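PDB 5BKA: hydroxylacyl-CoA dehydrogenase from Streptomyces coelicolor, which belongs to the SnoaL-like, NTF2-like proteins and probably acts in the biosynthesis of the polyketide actinorhodin. Local coordinates for residues F30-F43 and H53-H66. Residues are numbered along the deposited sequence; the frame is centred on the assembly and turned at random.
Sequences FAGYAATFTEDGEF and HTRAGITAVLEDFH
R55 runs along the end of helix 30-35 to strand 37-38 and the turn at E39. Its CB lies 4.0 Å from A34 CB, and CG, set beside the backbone N (chi1 -68°), comes within 3.3 Å of A34 O. CD also lies against A34 O (3.5 Å), and the extended chain lets NE and NH2 donate hydrogen bonds to F37 O side-on, NH2 at 2.7 Å and nearly in line with the C=O bond, NE from above the carbonyl plane. With the oxygen in the guanidinium plane, this pair fixes the group's rotation. E39 lays CG over the centre of one guanidinium face, at CZ, its OE2 salt-bridged to NH1 through charge alone, while A35 backs the opposite face. I58 CD1 makes a CH-pi contact with one face of the F37 ring, 3.6 Å above its plane, and I58 CG1 touches F43 CB. L62 presses CB over one face of F30 and CD1 against Y33 CD2; the F30 edge, at CZ, points at the H66 ring face in a T-shaped pair. T54 N adds a weak hydrogen bond to G41 O. Helix 54-67 thus packs on helix 30-35 and strand 41-44, within the alpha+beta cone of the NTF2-like fold.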
ATOM      1  N   PHE B  30      -2.798   8.167 -20.165  1.00 45.17           N
ATOM      2  CA  PHE B  30      -3.412   6.930 -20.646  1.00 44.72           C
ATOM      3  C   PHE B  30      -2.524   6.216 -21.660  1.00 47.34           C
ATOM      4  O   PHE B  30      -2.475   4.981 -21.689  1.00 48.02           O
ATOM      5  CB  PHE B  30      -4.790   7.228 -21.234  1.00 45.98           C
ATOM      6  CG  PHE B  30      -5.738   7.834 -20.247  1.00 45.57           C
ATOM      7  CD1 PHE B  30      -5.835   7.322 -18.963  1.00 48.39           C
ATOM      8  CD2 PHE B  30      -6.512   8.926 -20.587  1.00 49.10           C
ATOM      9  CE1 PHE B  30      -6.699   7.882 -18.039  1.00 48.30           C
ATOM     10  CE2 PHE B  30      -7.377   9.491 -19.671  1.00 47.27           C
ATOM     11  CZ  PHE B  30      -7.471   8.969 -18.396  1.00 48.86           C
ATOM     12  N   ALA B  31      -1.817   6.972 -22.505  1.00 48.21           N
ATOM     13  CA  ALA B  31      -0.890   6.356 -23.449  1.00 48.05           C
ATOM     14  C   ALA B  31       0.306   5.741 -22.728  1.00 48.00           C
ATOM     15  O   ALA B  31       0.739   4.632 -23.062  1.00 46.63           O
ATOM     16  CB  ALA B  31      -0.428   7.386 -24.479  1.00 50.50           C
ATOM     17  N   GLY B  32       0.854   6.449 -21.738  1.00 46.11           N
ATOM     18  CA  GLY B  32       1.934   5.881 -20.946  1.00 45.00           C
ATOM     19  C   GLY B  32       1.508   4.635 -20.195  1.00 43.04           C
ATOM     20  O   GLY B  32       2.273   3.674 -20.081  1.00 42.64           O
ATOM     21  N   TYR B  33       0.279   4.634 -19.673  1.00 42.03           N
ATOM     22  CA  TYR B  33      -0.241   3.450 -18.996  1.00 40.45           C
ATOM     23  C   TYR B  33      -0.366   2.284 -19.968  1.00 41.06           C
ATOM     24  O   TYR B  33       0.041   1.157 -19.662  1.00 40.37           O
ATOM     25  CB  TYR B  33      -1.589   3.772 -18.352  1.00 39.73           C
ATOM     26  CG  TYR B  33      -2.320   2.578 -17.776  1.00 38.50           C
ATOM     27  CD1 TYR B  33      -2.019   2.099 -16.509  1.00 37.60           C
ATOM     28  CD2 TYR B  33      -3.321   1.940 -18.497  1.00 39.11           C
ATOM     29  CE1 TYR B  33      -2.692   1.011 -15.977  1.00 42.13           C
ATOM     30  CE2 TYR B  33      -3.999   0.853 -17.974  1.00 40.43           C
ATOM     31  CZ  TYR B  33      -3.681   0.393 -16.716  1.00 41.10           C
ATOM     32  OH  TYR B  33      -4.354  -0.687 -16.194  1.00 36.21           O
ATOM     33  N   ALA B  34      -0.934   2.540 -21.150  1.00 42.57           N
ATOM     34  CA  ALA B  34      -1.038   1.495 -22.164  1.00 43.51           C
ATOM     35  C   ALA B  34       0.334   1.017 -22.619  1.00 44.25           C
ATOM     36  O   ALA B  34       0.478  -0.132 -23.052  1.00 44.63           O
ATOM     37  CB  ALA B  34      -1.850   1.999 -23.358  1.00 45.28           C
ATOM     38  N   ALA B  35       1.349   1.883 -22.540  1.00 44.73           N
ATOM     39  CA  ALA B  35       2.696   1.497 -22.938  1.00 45.73           C
ATOM     40  C   ALA B  35       3.310   0.461 -22.005  1.00 44.56           C
ATOM     41  O   ALA B  35       4.289  -0.190 -22.385  1.00 45.43           O
ATOM     42  CB  ALA B  35       3.597   2.730 -23.013  1.00 46.79           C
ATOM     43  N   THR B  36       2.767   0.292 -20.798  1.00 43.36           N
ATOM     44  CA  THR B  36       3.223  -0.766 -19.905  1.00 41.46           C
ATOM     45  C   THR B  36       2.617  -2.120 -20.249  1.00 42.00           C
ATOM     46  O   THR B  36       2.973  -3.120 -19.617  1.00 40.97           O
ATOM     47  CB  THR B  36       2.901  -0.412 -18.449  1.00 39.60           C
ATOM     48  OG1 THR B  36       1.484  -0.474 -18.240  1.00 41.10           O
ATOM     49  CG2 THR B  36       3.398   0.987 -18.114  1.00 39.76           C
ATOM     50  N   PHE B  37       1.727  -2.168 -21.232  1.00 42.39           N
ATOM     51  CA  PHE B  37       1.156  -3.396 -21.764  1.00 42.97           C
ATOM     52  C   PHE B  37       1.932  -3.854 -22.992  1.00 45.03           C
ATOM     53  O   PHE B  37       2.656  -3.083 -23.626  1.00 46.18           O
ATOM     54  CB  PHE B  37      -0.309  -3.191 -22.159  1.00 43.08           C
ATOM     55  CG  PHE B  37      -1.272  -3.224 -21.011  1.00 41.42           C
ATOM     56  CD1 PHE B  37      -1.374  -2.152 -20.141  1.00 40.26           C
ATOM     57  CD2 PHE B  37      -2.102  -4.316 -20.821  1.00 41.29           C
ATOM     58  CE1 PHE B  37      -2.271  -2.177 -19.091  1.00 41.01           C
ATOM     59  CE2 PHE B  37      -3.003  -4.347 -19.774  1.00 40.03           C
ATOM     60  CZ  PHE B  37      -3.090  -3.275 -18.909  1.00 38.86           C
ATOM     61  N   THR B  38       1.766  -5.131 -23.326  1.00 47.54           N
ATOM     62  CA  THR B  38       2.214  -5.601 -24.626  1.00 47.99           C
ATOM     63  C   THR B  38       1.374  -4.941 -25.718  1.00 49.13           C
ATOM     64  O   THR B  38       0.283  -4.420 -25.467  1.00 48.24           O
ATOM     65  CB  THR B  38       2.104  -7.123 -24.727  1.00 49.55           C
ATOM     66  OG1 THR B  38       0.813  -7.545 -24.272  1.00 52.92           O
ATOM     67  CG2 THR B  38       3.178  -7.795 -23.885  1.00 48.33           C
ATOM     68  N   GLU B  39       1.896  -4.961 -26.947  1.00 51.34           N
ATOM     69  CA  GLU B  39       1.192  -4.302 -28.041  1.00 52.73           C
ATOM     70  C   GLU B  39      -0.112  -5.004 -28.396  1.00 53.09           C
ATOM     71  O   GLU B  39      -0.998  -4.377 -28.984  1.00 53.78           O
ATOM     72  CB  GLU B  39       2.092  -4.197 -29.273  1.00 57.08           C
ATOM     73  CG  GLU B  39       2.944  -2.937 -29.288  1.00 59.58           C
ATOM     74  CD  GLU B  39       2.269  -1.785 -30.012  1.00 65.88           C
ATOM     75  OE1 GLU B  39       1.079  -1.919 -30.363  1.00 67.03           O
ATOM     76  OE2 GLU B  39       2.926  -0.742 -30.221  1.00 69.25           O
ATOM     77  N   ASP B  40      -0.249  -6.288 -28.064  1.00 52.90           N
ATOM     78  CA  ASP B  40      -1.532  -6.975 -28.106  1.00 53.62           C
ATOM     79  C   ASP B  40      -2.193  -7.011 -26.733  1.00 50.69           C
ATOM     80  O   ASP B  40      -2.927  -7.953 -26.420  1.00 50.64           O
ATOM     81  CB  ASP B  40      -1.369  -8.393 -28.656  1.00 54.71           C
ATOM     82  CG  ASP B  40      -0.328  -9.196 -27.900  1.00 61.15           C
ATOM     83  OD1 ASP B  40       0.335  -8.629 -27.008  1.00 62.97           O
ATOM     84  OD2 ASP B  40      -0.175 -10.398 -28.199  1.00 65.34           O
ATOM     85  N   GLY B  41      -1.934  -5.997 -25.906  1.00 48.98           N
ATOM     86  CA  GLY B  41      -2.404  -5.967 -24.535  1.00 46.86           C
ATOM     87  C   GLY B  41      -3.889  -6.192 -24.384  1.00 46.79           C
ATOM     88  O   GLY B  41      -4.682  -5.711 -25.194  1.00 47.95           O
ATOM     89  N   GLU B  42      -4.268  -6.923 -23.345  1.00 45.65           N
ATOM     90  CA  GLU B  42      -5.650  -7.290 -23.087  1.00 45.78           C
ATOM     91  C   GLU B  42      -6.071  -6.661 -21.766  1.00 43.87           C
ATOM     92  O   GLU B  42      -5.394  -6.838 -20.748  1.00 42.44           O
ATOM     93  CB  GLU B  42      -5.753  -8.818 -23.045  1.00 46.58           C
ATOM     94  CG  GLU B  42      -7.128  -9.417 -22.909  1.00 52.99           C
ATOM     95  CD  GLU B  42      -7.325 -10.588 -23.842  1.00 64.72           C
ATOM     96  OE1 GLU B  42      -8.255 -11.383 -23.613  1.00 71.47           O
ATOM     97  OE2 GLU B  42      -6.546 -10.708 -24.809  1.00 73.19           O
ATOM     98  N   PHE B  43      -7.183  -5.931 -21.773  1.00 44.05           N
ATOM     99  CA  PHE B  43      -7.662  -5.251 -20.572  1.00 42.56           C
ATOM    100  C   PHE B  43      -9.172  -5.395 -20.452  1.00 43.60           C
ATOM    101  O   PHE B  43      -9.913  -4.892 -21.304  1.00 44.75           O
ATOM    102  CB  PHE B  43      -7.266  -3.773 -20.587  1.00 43.53           C
ATOM    103  CG  PHE B  43      -7.795  -2.997 -19.425  1.00 44.83           C
ATOM    104  CD1 PHE B  43      -7.422  -3.322 -18.134  1.00 44.13           C
ATOM    105  CD2 PHE B  43      -8.651  -1.930 -19.622  1.00 46.95           C
ATOM    106  CE1 PHE B  43      -7.903  -2.603 -17.052  1.00 44.83           C
ATOM    107  CE2 PHE B  43      -9.137  -1.202 -18.547  1.00 50.16           C
ATOM    108  CZ  PHE B  43      -8.762  -1.540 -17.256  1.00 46.28           C
ATOM    109  N   HIS B  53      -8.427  -4.512 -26.532  1.00 42.33           N
ATOM    110  CA  HIS B  53      -7.235  -5.115 -27.106  1.00 43.58           C
ATOM    111  C   HIS B  53      -6.356  -4.042 -27.734  1.00 45.94           C
ATOM    112  O   HIS B  53      -6.848  -3.032 -28.243  1.00 46.74           O
ATOM    113  CB  HIS B  53      -7.599  -6.185 -28.141  1.00 42.04           C
ATOM    114  CG  HIS B  53      -8.259  -7.390 -27.545  1.00 44.44           C
ATOM    115  ND1 HIS B  53      -9.627  -7.497 -27.405  1.00 45.14           N
ATOM    116  CD2 HIS B  53      -7.739  -8.533 -27.040  1.00 45.28           C
ATOM    117  CE1 HIS B  53      -9.920  -8.656 -26.843  1.00 43.38           C
ATOM    118  NE2 HIS B  53      -8.793  -9.304 -26.612  1.00 44.89           N
ATOM    119  N   THR B  54      -5.041  -4.280 -27.676  1.00 46.58           N
ATOM    120  CA  THR B  54      -3.995  -3.385 -28.168  1.00 42.56           C
ATOM    121  C   THR B  54      -3.938  -2.077 -27.386  1.00 45.05           C
ATOM    122  O   THR B  54      -4.905  -1.694 -26.720  1.00 48.61           O
ATOM    123  CB  THR B  54      -4.167  -3.086 -29.664  1.00 41.46           C
ATOM    124  OG1 THR B  54      -5.252  -2.168 -29.853  1.00 42.54           O
ATOM    125  CG2 THR B  54      -4.428  -4.365 -30.454  1.00 38.92           C
ATOM    126  N   ARG B  55      -2.790  -1.398 -27.455  1.00 43.59           N
ATOM    127  CA  ARG B  55      -2.599  -0.157 -26.708  1.00 44.24           C
ATOM    128  C   ARG B  55      -3.610   0.906 -27.120  1.00 47.24           C
ATOM    129  O   ARG B  55      -4.132   1.638 -26.271  1.00 50.18           O
ATOM    130  CB  ARG B  55      -1.167   0.345 -26.892  1.00 43.44           C
ATOM    131  CG  ARG B  55      -0.146  -0.556 -26.221  1.00 43.07           C
ATOM    132  CD  ARG B  55       1.280  -0.079 -26.429  1.00 41.66           C
ATOM    133  NE  ARG B  55       2.229  -0.992 -25.798  1.00 44.33           N
ATOM    134  CZ  ARG B  55       3.524  -1.052 -26.093  1.00 44.15           C
ATOM    135  NH1 ARG B  55       4.035  -0.245 -27.013  1.00 43.94           N
ATOM    136  NH2 ARG B  55       4.307  -1.918 -25.464  1.00 41.14           N
ATOM    137  N   ALA B  56      -3.881   1.020 -28.421  1.00 42.00           N
ATOM    138  CA  ALA B  56      -4.867   1.990 -28.886  1.00 43.65           C
ATOM    139  C   ALA B  56      -6.252   1.670 -28.337  1.00 47.48           C
ATOM    140  O   ALA B  56      -7.005   2.576 -27.962  1.00 46.74           O
ATOM    141  CB  ALA B  56      -4.888   2.029 -30.414  1.00 44.64           C
ATOM    142  N   GLY B  57      -6.609   0.384 -28.296  1.00 43.27           N
ATOM    143  CA  GLY B  57      -7.881  -0.005 -27.707  1.00 43.96           C
ATOM    144  C   GLY B  57      -7.944   0.274 -26.219  1.00 43.43           C
ATOM    145  O   GLY B  57      -8.978   0.708 -25.702  1.00 44.77           O
ATOM    146  N   ILE B  58      -6.847   0.021 -25.505  1.00 42.34           N
ATOM    147  CA  ILE B  58      -6.803   0.305 -24.074  1.00 42.37           C
ATOM    148  C   ILE B  58      -6.903   1.806 -23.831  1.00 42.63           C
ATOM    149  O   ILE B  58      -7.630   2.257 -22.935  1.00 44.13           O
ATOM    150  CB  ILE B  58      -5.533  -0.294 -23.444  1.00 41.53           C
ATOM    151  CG1 ILE B  58      -5.557  -1.816 -23.563  1.00 41.54           C
ATOM    152  CG2 ILE B  58      -5.410   0.124 -21.982  1.00 42.12           C
ATOM    153  CD1 ILE B  58      -4.289  -2.493 -23.100  1.00 42.84           C
ATOM    154  N   THR B  59      -6.181   2.600 -24.628  1.00 42.26           N
ATOM    155  CA  THR B  59      -6.283   4.053 -24.510  1.00 46.50           C
ATOM    156  C   THR B  59      -7.716   4.529 -24.715  1.00 45.67           C
ATOM    157  O   THR B  59      -8.209   5.366 -23.950  1.00 44.50           O
ATOM    158  CB  THR B  59      -5.345   4.732 -25.507  1.00 45.76           C
ATOM    159  OG1 THR B  59      -3.986   4.407 -25.196  1.00 42.38           O
ATOM    160  CG2 THR B  59      -5.557   6.242 -25.511  1.00 47.47           C
ATOM    161  N   ALA B  60      -8.400   4.012 -25.736  1.00 44.17           N
ATOM    162  CA  ALA B  60      -9.775   4.422 -26.011  1.00 45.40           C
ATOM    163  C   ALA B  60     -10.682   4.116 -24.828  1.00 47.80           C
ATOM    164  O   ALA B  60     -11.492   4.955 -24.422  1.00 47.01           O
ATOM    165  CB  ALA B  60     -10.286   3.728 -27.274  1.00 47.90           C
ATOM    166  N   VAL B  61     -10.567   2.906 -24.275  1.00 47.08           N
ATOM    167  CA  VAL B  61     -11.382   2.518 -23.124  1.00 47.18           C
ATOM    168  C   VAL B  61     -11.139   3.462 -21.950  1.00 47.75           C
ATOM    169  O   VAL B  61     -12.075   3.846 -21.235  1.00 49.61           O
ATOM    170  CB  VAL B  61     -11.098   1.052 -22.745  1.00 47.25           C
ATOM    171  CG1 VAL B  61     -11.344   0.813 -21.267  1.00 54.04           C
ATOM    172  CG2 VAL B  61     -11.944   0.115 -23.590  1.00 48.80           C
ATOM    173  N   LEU B  62      -9.886   3.865 -21.746  1.00 46.84           N
ATOM    174  CA  LEU B  62      -9.568   4.728 -20.613  1.00 46.98           C
ATOM    175  C   LEU B  62     -10.185   6.113 -20.773  1.00 48.66           C
ATOM    176  O   LEU B  62     -10.734   6.663 -19.812  1.00 50.00           O
ATOM    177  CB  LEU B  62      -8.053   4.840 -20.450  1.00 46.01           C
ATOM    178  CG  LEU B  62      -7.308   3.569 -20.055  1.00 47.11           C
ATOM    179  CD1 LEU B  62      -5.807   3.801 -20.067  1.00 47.87           C
ATOM    180  CD2 LEU B  62      -7.764   3.068 -18.691  1.00 47.22           C
ATOM    181  N   GLU B  63     -10.090   6.696 -21.972  1.00 47.02           N
ATOM    182  CA  GLU B  63     -10.748   7.971 -22.245  1.00 50.18           C
ATOM    183  C   GLU B  63     -12.251   7.911 -21.996  1.00 52.73           C
ATOM    184  O   GLU B  63     -12.826   8.847 -21.427  1.00 53.23           O
ATOM    185  CB  GLU B  63     -10.452   8.411 -23.677  1.00 51.91           C
ATOM    186  CG  GLU B  63      -9.315   9.407 -23.772  1.00 56.47           C
ATOM    187  CD  GLU B  63      -8.800   9.584 -25.184  1.00 64.07           C
ATOM    188  OE1 GLU B  63      -9.524  10.174 -26.010  1.00 65.28           O
ATOM    189  OE2 GLU B  63      -7.680   9.112 -25.468  1.00 65.55           O
ATOM    190  N   ASP B  64     -12.911   6.832 -22.432  1.00 54.78           N
ATOM    191  CA  ASP B  64     -14.369   6.777 -22.347  1.00 58.39           C
ATOM    192  C   ASP B  64     -14.838   6.716 -20.897  1.00 61.70           C
ATOM    193  O   ASP B  64     -15.681   7.515 -20.471  1.00 66.19           O
ATOM    194  CB  ASP B  64     -14.911   5.582 -23.133  1.00 63.21           C
ATOM    195  CG  ASP B  64     -16.414   5.665 -23.340  1.00 68.46           C
ATOM    196  OD1 ASP B  64     -17.163   5.473 -22.361  1.00 71.81           O
ATOM    197  OD2 ASP B  64     -16.847   5.931 -24.479  1.00 71.07           O
ATOM    198  N   PHE B  65     -14.301   5.774 -20.120  1.00 61.85           N
ATOM    199  CA  PHE B  65     -14.628   5.703 -18.701  1.00 65.74           C
ATOM    200  C   PHE B  65     -14.160   6.939 -17.944  1.00 65.76           C
ATOM    201  O   PHE B  65     -14.549   7.133 -16.786  1.00 67.15           O
ATOM    202  CB  PHE B  65     -14.008   4.448 -18.077  1.00 68.82           C
ATOM    203  CG  PHE B  65     -14.744   3.173 -18.402  1.00 71.21           C
ATOM    204  CD1 PHE B  65     -14.060   2.074 -18.901  1.00 66.17           C
ATOM    205  CD2 PHE B  65     -16.112   3.069 -18.202  1.00 72.78           C
ATOM    206  CE1 PHE B  65     -14.727   0.900 -19.203  1.00 68.52           C
ATOM    207  CE2 PHE B  65     -16.784   1.895 -18.499  1.00 73.66           C
ATOM    208  CZ  PHE B  65     -16.090   0.811 -19.000  1.00 73.64           C
ATOM    209  N   HIS B  66     -13.331   7.778 -18.570  1.00 66.12           N
ATOM    210  CA  HIS B  66     -12.846   8.981 -17.910  1.00 69.46           C
ATOM    211  C   HIS B  66     -13.782  10.167 -18.085  1.00 73.44           C
ATOM    212  O   HIS B  66     -13.767  11.080 -17.250  1.00 76.87           O
ATOM    213  CB  HIS B  66     -11.458   9.342 -18.435  1.00 69.48           C
ATOM    214  CG  HIS B  66     -10.832  10.504 -17.733  1.00 73.77           C
ATOM    215  ND1 HIS B  66     -10.303  10.407 -16.465  1.00 77.16           N
ATOM    216  CD2 HIS B  66     -10.669  11.793 -18.114  1.00 74.03           C
ATOM    217  CE1 HIS B  66      -9.829  11.585 -16.100  1.00 77.46           C
ATOM    218  NE2 HIS B  66     -10.039  12.442 -17.082  1.00 74.57           N
TER